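PDB 6Q1S: probable amino acid aminotransferase from Mycobacterium tuberculosis, which probably works as a pyridoxal-phosphate-dependent enzyme of the class IV aminotransferase family, the model holding 4'-deoxy-4'-aminopyridoxal-5'-phosphate in its pocket. Local coordinates for residues Thr35-Asp40 with Gly120-Gly125; Gly217-Ala222 with Glu281-Ala286; Ile250-Ser255 with Ala260-Leu265. One frame throughout, in Å; residues are numbered along the deposited sequence.

Followed from the N terminus, interaction 1 comes first: it closes the loop between strand 31-39 of the antiparallel sheet and helix 116-123. Only after it does the chain reach 217-222, which opens interaction 2 and meets its partner 281-286 on the C-terminal helix 275-286. Interaction 3, the hairpin of strands 249-254 and 258-265, lies within the span that interaction 2 encloses; none of the three cross. Interactions 2 and 3 meet at the phosphate of PMP, where T219 of one and S255 of the other both reach it. A salt bridge from R39 NH1 to D284 OD1 joins interactions 1 and 2, and A121 packs on A260 between interactions 1 and 3.

Interaction 1. Residues Thr35-Asp40 with Gly120-Gly125; sequences TLLVRD and GARRDG
R122 lays the NH2 corner of its guanidinium against the isobutyl end of L37, with NH2 3.8 Å from L37 CD2 and 3.9 Å from L37 CD1. CD1 lies in the guanidinium plane, at its edge, whereas CD2 sits obliquely. The backbones are well apart, the nearest CA atoms, those of L37 and R122, being 13.9 Å from each other, and the contact buries just 103 Å² in total. Side-chain length therefore does the bridging: R122 leaves helix 116-123 extended from CG to NE, and L37 comes from the opposite direction with CG anti to its own N (chi1 178°).

R39, two residues on from L37, reaches the same arginine. A bend at chi3 (-81°) follows its otherwise extended chain, and R39 NH2 stops 3.1 Å from R122 NH1. Both nitrogens are donors, so no hydrogen bond joins them. The two guanidinium planes stand 78° apart, with R122 NH1 at the edge of the R39 group and near its plane.

Acidic and carbonyl partners probably make this closeness of like charges tolerable. E88 makes salt bridges to R39 NE and to R122 NH2, one carboxylate oxygen to each. D284 pairs with R39 NH1, and the carbonyl of M256 accepts a hydrogen bond from R122 NH2. The R122 side chain is about 8 Å from 2-oxoglutaric acid and that of L37 about 9 Å from PMP. The whole is a partly buried pair of arginines bridged by the carboxylate of E88, linking strand 31-39 to helix 116-123 near the ligand-bearing cleft of a class IV aminotransferase fold.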
loop_
_atom_site.group_PDB
_atom_site.type_symbol
_atom_site.label_atom_id
_atom_site.label_comp_id
_atom_site.label_asym_id
_atom_site.label_seq_id
_atom_site.Cartn_x
_atom_site.Cartn_y
_atom_site.Cartn_z
ATOM N N THR B 35 -4.850 -4.774 -14.631
ATOM C CA THR B 35 -3.924 -5.568 -15.428
ATOM C C THR B 35 -4.713 -6.405 -16.419
ATOM O O THR B 35 -5.632 -7.133 -16.029
ATOM C CB THR B 35 -3.052 -6.475 -14.552
ATOM O OG1 THR B 35 -2.184 -5.672 -13.743
ATOM C CG2 THR B 35 -2.212 -7.404 -15.417
ATOM N N LEU B 36 -4.351 -6.300 -17.695
ATOM C CA LEU B 36 -5.043 -6.998 -18.763
ATOM C C LEU B 36 -4.044 -7.826 -19.554
ATOM O O LEU B 36 -2.865 -7.476 -19.655
ATOM C CB LEU B 36 -5.760 -6.024 -19.710
ATOM C CG LEU B 36 -6.879 -5.146 -19.146
ATOM C CD1 LEU B 36 -6.315 -3.893 -18.499
ATOM C CD2 LEU B 36 -7.867 -4.784 -20.243
ATOM N N LEU B 37 -4.530 -8.928 -20.112
ATOM C CA LEU B 37 -3.719 -9.818 -20.930
ATOM C C LEU B 37 -4.057 -9.609 -22.399
ATOM O O LEU B 37 -5.232 -9.628 -22.780
ATOM C CB LEU B 37 -3.943 -11.278 -20.535
ATOM C CG LEU B 37 -3.178 -12.332 -21.339
ATOM C CD1 LEU B 37 -1.705 -12.340 -20.962
ATOM C CD2 LEU B 37 -3.797 -13.705 -21.133
ATOM N N VAL B 38 -3.031 -9.396 -23.215
ATOM C CA VAL B 38 -3.188 -9.329 -24.662
ATOM C C VAL B 38 -2.924 -10.718 -25.227
ATOM O O VAL B 38 -1.818 -11.251 -25.090
ATOM C CB VAL B 38 -2.242 -8.289 -25.282
ATOM C CG1 VAL B 38 -2.290 -8.371 -26.800
ATOM C CG2 VAL B 38 -2.614 -6.891 -24.817
ATOM N N ARG B 39 -3.935 -11.302 -25.865
ATOM C CA ARG B 39 -3.821 -12.641 -26.426
ATOM C C ARG B 39 -4.547 -12.690 -27.760
ATOM O O ARG B 39 -5.711 -12.286 -27.851
ATOM C CB ARG B 39 -4.393 -13.700 -25.472
ATOM C CG ARG B 39 -4.573 -15.069 -26.114
ATOM C CD ARG B 39 -5.200 -16.073 -25.156
ATOM N NE ARG B 39 -4.220 -16.642 -24.232
ATOM C CZ ARG B 39 -4.465 -17.665 -23.419
ATOM N NH1 ARG B 39 -5.659 -18.241 -23.414
ATOM N NH2 ARG B 39 -3.513 -18.120 -22.616
ATOM N N ASP B 40 -3.848 -13.178 -28.786
ATOM C CA ASP B 40 -4.406 -13.356 -30.127
ATOM C C ASP B 40 -4.981 -12.049 -30.670
ATOM O O ASP B 40 -6.112 -11.989 -31.155
ATOM C CB ASP B 40 -5.456 -14.471 -30.148
ATOM C CG ASP B 40 -4.857 -15.840 -29.880
ATOM O OD1 ASP B 40 -5.589 -16.846 -29.998
ATOM O OD2 ASP B 40 -3.659 -15.910 -29.531
ATOM N N GLY B 120 5.253 -21.173 -16.570
ATOM C CA GLY B 120 5.434 -22.284 -15.651
ATOM C C GLY B 120 4.226 -22.503 -14.761
ATOM O O GLY B 120 3.841 -23.643 -14.490
ATOM N N ALA B 121 3.610 -21.414 -14.296
ATOM C CA ALA B 121 2.440 -21.536 -13.430
ATOM C C ALA B 121 1.258 -22.144 -14.176
ATOM O O ALA B 121 0.508 -22.949 -13.612
ATOM C CB ALA B 121 2.070 -20.172 -12.853
ATOM N N ARG B 122 1.069 -21.765 -15.441
ATOM C CA ARG B 122 -0.001 -22.355 -16.239
ATOM C C ARG B 122 0.267 -23.829 -16.509
ATOM O O ARG B 122 -0.616 -24.677 -16.338
ATOM C CB ARG B 122 -0.154 -21.596 -17.557
ATOM C CG ARG B 122 -0.569 -20.145 -17.414
ATOM C CD ARG B 122 -0.886 -19.550 -18.776
ATOM N NE ARG B 122 -0.993 -18.094 -18.735
ATOM C CZ ARG B 122 -0.979 -17.317 -19.813
ATOM N NH1 ARG B 122 -0.860 -17.857 -21.019
ATOM N NH2 ARG B 122 -1.082 -16.001 -19.688
ATOM N N ARG B 123 1.488 -24.151 -16.936
ATOM C CA ARG B 123 1.822 -25.513 -17.338
ATOM C C ARG B 123 2.027 -26.424 -16.135
ATOM O O ARG B 123 1.485 -27.534 -16.087
ATOM C CB ARG B 123 3.075 -25.502 -18.212
ATOM C CG ARG B 123 3.380 -26.821 -18.896
ATOM C CD ARG B 123 4.817 -26.806 -19.366
ATOM N NE ARG B 123 5.682 -26.241 -18.333
ATOM C CZ ARG B 123 6.895 -25.749 -18.555
ATOM N NH1 ARG B 123 7.398 -25.746 -19.782
ATOM N NH2 ARG B 123 7.603 -25.251 -17.549
ATOM N N ASP B 124 2.807 -25.974 -15.154
ATOM C CA ASP B 124 3.225 -26.836 -14.056
ATOM C C ASP B 124 2.397 -26.655 -12.793
ATOM O O ASP B 124 2.265 -27.604 -12.014
ATOM C CB ASP B 124 4.701 -26.589 -13.727
ATOM C CG ASP B 124 5.607 -26.811 -14.921
ATOM O OD1 ASP B 124 5.268 -27.657 -15.776
ATOM O OD2 ASP B 124 6.658 -26.141 -15.005
ATOM N N GLY B 125 1.842 -25.474 -12.570
ATOM C CA GLY B 125 1.167 -25.196 -11.322
ATOM C C GLY B 125 2.109 -24.566 -10.321
ATOM O O GLY B 125 3.244 -24.189 -10.633
#

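Interaction 2. Residues Gly217-Ala222 with Glu281-Ala286; sequences GTTQQA and ELVDAA. With PMP (4'-deoxy-4'-aminopyridoxal-5'-phosphate), chain G.
T219 has CG2 anti to its backbone N and OG1 beside that N (chi1 -40°), which sends the methyl to V283 and the hydroxyl to the phosphate of PMP. T219 CG2 meets V283 CG1 at 3.8 Å, the two side chains crossing at about a right angle; the valine presents CG1 by holding it anti to its own N (chi1 -176°). One turn further along each helix, two alanines allow close approach, A222 CA being 5.1 Å from A286 CA: A222 CB lies 4.0 Å from A286 CB and 3.7 Å from A286 O. The short helical segments pass at 101°, their axes 9.2 Å apart. No hydrogen bond spans them; the contact is van der Waals, between methyl groups and a backbone carbonyl, and all four touching residues are buried.

The N-terminal end of helix 218-229 grips PMP. T219 OG1 donates to O2P over 2.7 Å, and T219 N reaches the same oxygen at 3.2 Å. T218 N bonds O3P; T218 OG1 does too, but its 2.5 Å is suspiciously short and doubtful. Three sound bonds and the N-cap position of G217 mark the helix-start phosphate site characteristic of this aminotransferase family.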
loop_
_atom_site.group_PDB
_atom_site.type_symbol
_atom_site.label_atom_id
_atom_site.label_comp_id
_atom_site.label_asym_id
_atom_site.label_seq_id
_atom_site.Cartn_x
_atom_site.Cartn_y
_atom_site.Cartn_z
ATOM N N GLY B 217 -12.658 -10.870 -8.687
ATOM C CA GLY B 217 -11.860 -11.300 -9.816
ATOM C C GLY B 217 -12.593 -11.209 -11.136
ATOM O O GLY B 217 -13.643 -11.833 -11.313
ATOM N N THR B 218 -12.052 -10.415 -12.066
ATOM C CA THR B 218 -12.639 -10.343 -13.399
ATOM C C THR B 218 -12.621 -11.709 -14.069
ATOM O O THR B 218 -13.586 -12.096 -14.738
ATOM C CB THR B 218 -11.886 -9.324 -14.258
ATOM O OG1 THR B 218 -10.509 -9.706 -14.355
ATOM C CG2 THR B 218 -11.976 -7.938 -13.642
ATOM N N THR B 219 -11.530 -12.456 -13.892
ATOM C CA THR B 219 -11.438 -13.785 -14.484
ATOM C C THR B 219 -12.401 -14.757 -13.815
ATOM O O THR B 219 -12.990 -15.613 -14.484
ATOM C CB THR B 219 -10.006 -14.309 -14.390
ATOM O OG1 THR B 219 -9.085 -13.248 -14.668
ATOM C CG2 THR B 219 -9.791 -15.423 -15.402
ATOM N N GLN B 220 -12.565 -14.650 -12.492
ATOM C CA GLN B 220 -13.455 -15.568 -11.788
ATOM C C GLN B 220 -14.900 -15.394 -12.238
ATOM O O GLN B 220 -15.608 -16.381 -12.471
ATOM C CB GLN B 220 -13.333 -15.363 -10.277
ATOM C CG GLN B 220 -14.356 -16.140 -9.453
ATOM C CD GLN B 220 -15.633 -15.362 -9.204
ATOM O OE1 GLN B 220 -15.613 -14.273 -8.633
ATOM N NE2 GLN B 220 -16.755 -15.916 -9.645
ATOM N N GLN B 221 -15.357 -14.147 -12.371
ATOM C CA GLN B 221 -16.739 -13.915 -12.776
ATOM C C GLN B 221 -16.984 -14.395 -14.201
ATOM O O GLN B 221 -18.010 -15.026 -14.482
ATOM C CB GLN B 221 -17.091 -12.434 -12.640
ATOM C CG GLN B 221 -17.018 -11.911 -11.219
ATOM C CD GLN B 221 -17.552 -10.497 -11.093
ATOM O OE1 GLN B 221 -18.435 -10.083 -11.847
ATOM N NE2 GLN B 221 -17.015 -9.746 -10.139
ATOM N N ALA B 222 -16.059 -14.096 -15.115
ATOM C CA ALA B 222 -16.185 -14.600 -16.476
ATOM C C ALA B 222 -16.105 -16.119 -16.514
ATOM O O ALA B 222 -16.751 -16.753 -17.356
ATOM C CB ALA B 222 -15.108 -13.986 -17.369
ATOM N N GLU B 281 -8.934 -24.998 -19.820
ATOM C CA GLU B 281 -9.746 -24.666 -20.985
ATOM C C GLU B 281 -10.935 -23.792 -20.605
ATOM O O GLU B 281 -11.336 -22.919 -21.382
ATOM C CB GLU B 281 -10.218 -25.946 -21.671
ATOM C CG GLU B 281 -9.084 -26.866 -22.090
ATOM C CD GLU B 281 -9.579 -28.195 -22.619
ATOM O OE1 GLU B 281 -9.875 -28.282 -23.830
ATOM O OE2 GLU B 281 -9.682 -29.153 -21.823
ATOM N N LEU B 282 -11.510 -24.012 -19.419
ATOM C CA LEU B 282 -12.613 -23.171 -18.963
ATOM C C LEU B 282 -12.156 -21.733 -18.752
ATOM O O LEU B 282 -12.902 -20.786 -19.032
ATOM C CB LEU B 282 -13.212 -23.736 -17.677
ATOM C CG LEU B 282 -13.957 -25.067 -17.778
ATOM C CD1 LEU B 282 -14.716 -25.343 -16.491
ATOM C CD2 LEU B 282 -14.898 -25.057 -18.968
ATOM N N VAL B 283 -10.936 -21.550 -18.246
ATOM C CA VAL B 283 -10.414 -20.200 -18.080
ATOM C C VAL B 283 -10.029 -19.624 -19.435
ATOM O O VAL B 283 -10.104 -18.407 -19.648
ATOM C CB VAL B 283 -9.227 -20.199 -17.097
ATOM C CG1 VAL B 283 -8.736 -18.779 -16.845
ATOM C CG2 VAL B 283 -9.625 -20.865 -15.789
ATOM N N ASP B 284 -9.624 -20.482 -20.374
ATOM C CA ASP B 284 -9.294 -20.020 -21.718
ATOM C C ASP B 284 -10.513 -19.416 -22.401
ATOM O O ASP B 284 -10.427 -18.356 -23.031
ATOM C CB ASP B 284 -8.718 -21.172 -22.544
ATOM C CG ASP B 284 -7.295 -21.516 -22.148
ATOM O OD1 ASP B 284 -6.631 -20.664 -21.521
ATOM O OD2 ASP B 284 -6.837 -22.635 -22.464
ATOM N N ALA B 285 -11.660 -20.090 -22.307
ATOM C CA ALA B 285 -12.883 -19.547 -22.884
ATOM C C ALA B 285 -13.406 -18.349 -22.102
ATOM O O ALA B 285 -14.150 -17.538 -22.663
ATOM C CB ALA B 285 -13.960 -20.629 -22.961
ATOM N N ALA B 286 -13.034 -18.217 -20.828
ATOM C CA ALA B 286 -13.516 -17.099 -20.023
ATOM C C ALA B 286 -12.957 -15.774 -20.526
ATOM O O ALA B 286 -13.701 -14.803 -20.711
ATOM C CB ALA B 286 -13.153 -17.317 -18.556
HETATM N N1 PMP G . -6.942 -10.567 -5.861
HETATM C C2 PMP G . -5.944 -9.652 -5.853
HETATM C C2A PMP G . -5.480 -9.053 -4.550
HETATM C C3 PMP G . -5.303 -9.234 -7.126
HETATM O O3 PMP G . -4.299 -8.316 -7.144
HETATM C C4 PMP G . -5.799 -9.855 -8.374
HETATM C C4A PMP G . -5.212 -9.497 -9.719
HETATM N N4A PMP G . -3.785 -9.862 -9.745
HETATM C C5 PMP G . -6.896 -10.844 -8.247
HETATM C C6 PMP G . -7.405 -11.140 -6.986
HETATM C C5A PMP G . -7.456 -11.519 -9.479
HETATM O O4P PMP G . -8.117 -10.552 -10.293
HETATM P P PMP G . -8.155 -10.715 -11.895
HETATM O O1P PMP G . -6.736 -10.715 -12.409
HETATM O O2P PMP G . -8.834 -12.021 -12.235
HETATM O O3P PMP G . -8.922 -9.560 -12.492
#

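Interaction 3. Residues Ile250-Ser255 with Ala260-Leu265; sequences IWLVSS and ARVHTL. With PMP (4'-deoxy-4'-aminopyridoxal-5'-phosphate), chain G.
Strands 250-254 and 260-262 run antiparallel, their short axes 4.3 Å apart and 147° between directions. W251 and R261 form a non-hydrogen-bonded pair; L252 and A260 form the hydrogen-bonded pair next to it. V262 N donates to I250 O at 2.7 Å and L252 N to A260 O at 3.0 Å, while the return bond from A260 N to L252 O is weak.

On the W251 face, R261 CG lies over the indole, 3.9 Å from the centroid of the five-membered ring and offset toward its rim, a CH-pi contact. R261 CG, anti to its N (chi1 -161°), carries the chain across that face before the bend at chi3 leads the guanidinium away, its plane 71° from the ring. A water accepts hydrogen bonds from I250 N and, weakly, from R261 NH2, and donates to V262 O. L252 CG touches V262 CG2 at 4.0 Å, and I250 CD1 meets L265 CD2 at 4.1 Å.

Further along, S255 OG donates to PMP O1P at 2.8 Å. The hairpin lies between strand 189-194, which pairs with strand 249-254, and strand 126-132, which pairs with strand 258-265; F279 of helix 275-286 stacks on W251, and I174 of strand 172-176 packs against I250, L252 and L265.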
loop_
_atom_site.group_PDB
_atom_site.type_symbol
_atom_site.label_atom_id
_atom_site.label_comp_id
_atom_site.label_asym_id
_atom_site.label_seq_id
_atom_site.Cartn_x
_atom_site.Cartn_y
_atom_site.Cartn_z
ATOM N N ILE B 250 -7.510 -26.814 -6.649
ATOM C CA ILE B 250 -7.439 -25.420 -6.232
ATOM C C ILE B 250 -6.672 -24.667 -7.305
ATOM O O ILE B 250 -5.646 -25.148 -7.796
ATOM C CB ILE B 250 -6.755 -25.238 -4.861
ATOM C CG1 ILE B 250 -7.295 -26.233 -3.833
ATOM C CG2 ILE B 250 -6.931 -23.812 -4.360
ATOM C CD1 ILE B 250 -6.508 -26.220 -2.536
ATOM N N TRP B 251 -7.166 -23.489 -7.667
ATOM C CA TRP B 251 -6.510 -22.655 -8.660
ATOM C C TRP B 251 -6.418 -21.228 -8.154
ATOM O O TRP B 251 -7.330 -20.734 -7.484
ATOM C CB TRP B 251 -7.257 -22.671 -9.993
ATOM C CG TRP B 251 -7.344 -24.022 -10.604
ATOM C CD1 TRP B 251 -6.487 -24.571 -11.510
ATOM C CD2 TRP B 251 -8.346 -25.008 -10.349
ATOM N NE1 TRP B 251 -6.897 -25.839 -11.840
ATOM C CE2 TRP B 251 -8.036 -26.133 -11.140
ATOM C CE3 TRP B 251 -9.477 -25.050 -9.529
ATOM C CZ2 TRP B 251 -8.817 -27.283 -11.135
ATOM C CZ3 TRP B 251 -10.249 -26.191 -9.526
ATOM C CH2 TRP B 251 -9.916 -27.294 -10.324
ATOM N N LEU B 252 -5.311 -20.577 -8.479
ATOM C CA LEU B 252 -5.126 -19.155 -8.221
ATOM C C LEU B 252 -5.373 -18.448 -9.547
ATOM O O LEU B 252 -4.525 -18.462 -10.443
ATOM C CB LEU B 252 -3.736 -18.885 -7.660
ATOM C CG LEU B 252 -3.504 -19.615 -6.336
ATOM C CD1 LEU B 252 -2.072 -19.468 -5.894
ATOM C CD2 LEU B 252 -4.455 -19.095 -5.267
ATOM N N VAL B 253 -6.551 -17.849 -9.675
ATOM C CA VAL B 253 -7.021 -17.288 -10.933
ATOM C C VAL B 253 -6.764 -15.788 -10.956
ATOM O O VAL B 253 -7.011 -15.087 -9.967
ATOM C CB VAL B 253 -8.516 -17.600 -11.133
ATOM C CG1 VAL B 253 -8.942 -17.289 -12.545
ATOM C CG2 VAL B 253 -8.796 -19.060 -10.798
ATOM N N SER B 254 -6.287 -15.293 -12.093
ATOM C CA SER B 254 -5.995 -13.877 -12.272
ATOM C C SER B 254 -5.988 -13.581 -13.767
ATOM O O SER B 254 -6.135 -14.481 -14.597
ATOM C CB SER B 254 -4.670 -13.486 -11.610
ATOM O OG SER B 254 -3.570 -14.127 -12.234
ATOM N N SER B 255 -5.813 -12.303 -14.107
ATOM C CA SER B 255 -5.970 -11.883 -15.496
ATOM C C SER B 255 -4.782 -12.290 -16.361
ATOM O O SER B 255 -4.965 -12.676 -17.521
ATOM C CB SER B 255 -6.177 -10.370 -15.566
ATOM O OG SER B 255 -7.418 -9.999 -14.992
ATOM N N ALA B 260 -3.419 -21.172 -12.163
ATOM C CA ALA B 260 -2.295 -21.929 -11.623
ATOM C C ALA B 260 -2.845 -22.869 -10.558
ATOM O O ALA B 260 -3.220 -22.427 -9.467
ATOM C CB ALA B 260 -1.229 -21.000 -11.043
ATOM N N ARG B 261 -2.903 -24.159 -10.876
ATOM C CA ARG B 261 -3.414 -25.132 -9.923
ATOM C C ARG B 261 -2.447 -25.293 -8.756
ATOM O O ARG B 261 -1.228 -25.314 -8.938
ATOM C CB ARG B 261 -3.646 -26.484 -10.593
ATOM C CG ARG B 261 -4.579 -27.384 -9.794
ATOM C CD ARG B 261 -4.761 -28.742 -10.437
ATOM N NE ARG B 261 -3.487 -29.436 -10.585
ATOM C CZ ARG B 261 -3.009 -30.298 -9.694
ATOM N NH1 ARG B 261 -1.841 -30.889 -9.896
ATOM N NH2 ARG B 261 -3.707 -30.567 -8.599
ATOM N N VAL B 262 -3.001 -25.405 -7.551
ATOM C CA VAL B 262 -2.206 -25.620 -6.348
ATOM C C VAL B 262 -2.044 -27.129 -6.184
ATOM O O VAL B 262 -2.957 -27.821 -5.732
ATOM C CB VAL B 262 -2.860 -24.984 -5.119
ATOM C CG1 VAL B 262 -2.062 -25.301 -3.862
ATOM C CG2 VAL B 262 -3.003 -23.480 -5.309
ATOM N N HIS B 263 -0.870 -27.643 -6.556
ATOM C CA HIS B 263 -0.583 -29.063 -6.410
ATOM C C HIS B 263 -0.023 -29.415 -5.039
ATOM O O HIS B 263 -0.036 -30.592 -4.663
ATOM C CB HIS B 263 0.392 -29.528 -7.501
ATOM C CG HIS B 263 1.700 -28.797 -7.507
ATOM N ND1 HIS B 263 2.609 -28.887 -6.475
ATOM C CD2 HIS B 263 2.255 -27.974 -8.426
ATOM C CE1 HIS B 263 3.666 -28.146 -6.756
ATOM N NE2 HIS B 263 3.476 -27.580 -7.934
ATOM N N THR B 264 0.465 -28.427 -4.293
ATOM C CA THR B 264 1.015 -28.641 -2.959
ATOM C C THR B 264 0.586 -27.474 -2.084
ATOM O O THR B 264 0.872 -26.318 -2.408
ATOM C CB THR B 264 2.543 -28.752 -2.993
ATOM O OG1 THR B 264 2.933 -29.708 -3.988
ATOM C CG2 THR B 264 3.078 -29.188 -1.640
ATOM N N LEU B 265 -0.108 -27.777 -0.992
ATOM C CA LEU B 265 -0.605 -26.766 -0.065
ATOM C C LEU B 265 -0.006 -27.025 1.309
ATOM O O LEU B 265 -0.249 -28.082 1.904
ATOM C CB LEU B 265 -2.133 -26.781 -0.009
ATOM C CG LEU B 265 -2.789 -25.731 0.889
ATOM C CD1 LEU B 265 -2.419 -24.334 0.415
ATOM C CD2 LEU B 265 -4.298 -25.910 0.905
HETATM N N1 PMP G . -6.942 -10.567 -5.861
HETATM C C2 PMP G . -5.944 -9.652 -5.853
HETATM C C2A PMP G . -5.480 -9.053 -4.550
HETATM C C3 PMP G . -5.303 -9.234 -7.126
HETATM O O3 PMP G . -4.299 -8.316 -7.144
HETATM C C4 PMP G . -5.799 -9.855 -8.374
HETATM C C4A PMP G . -5.212 -9.497 -9.719
HETATM N N4A PMP G . -3.785 -9.862 -9.745
HETATM C C5 PMP G . -6.896 -10.844 -8.247
HETATM C C6 PMP G . -7.405 -11.140 -6.986
HETATM C C5A PMP G . -7.456 -11.519 -9.479
HETATM O O4P PMP G . -8.117 -10.552 -10.293
HETATM P P PMP G . -8.155 -10.715 -11.895
HETATM O O1P PMP G . -6.736 -10.715 -12.409
HETATM O O2P PMP G . -8.834 -12.021 -12.235
HETATM O O3P PMP G . -8.922 -9.560 -12.492
HETATM O O HOH W 1 -5.410 -28.666 -6.502
#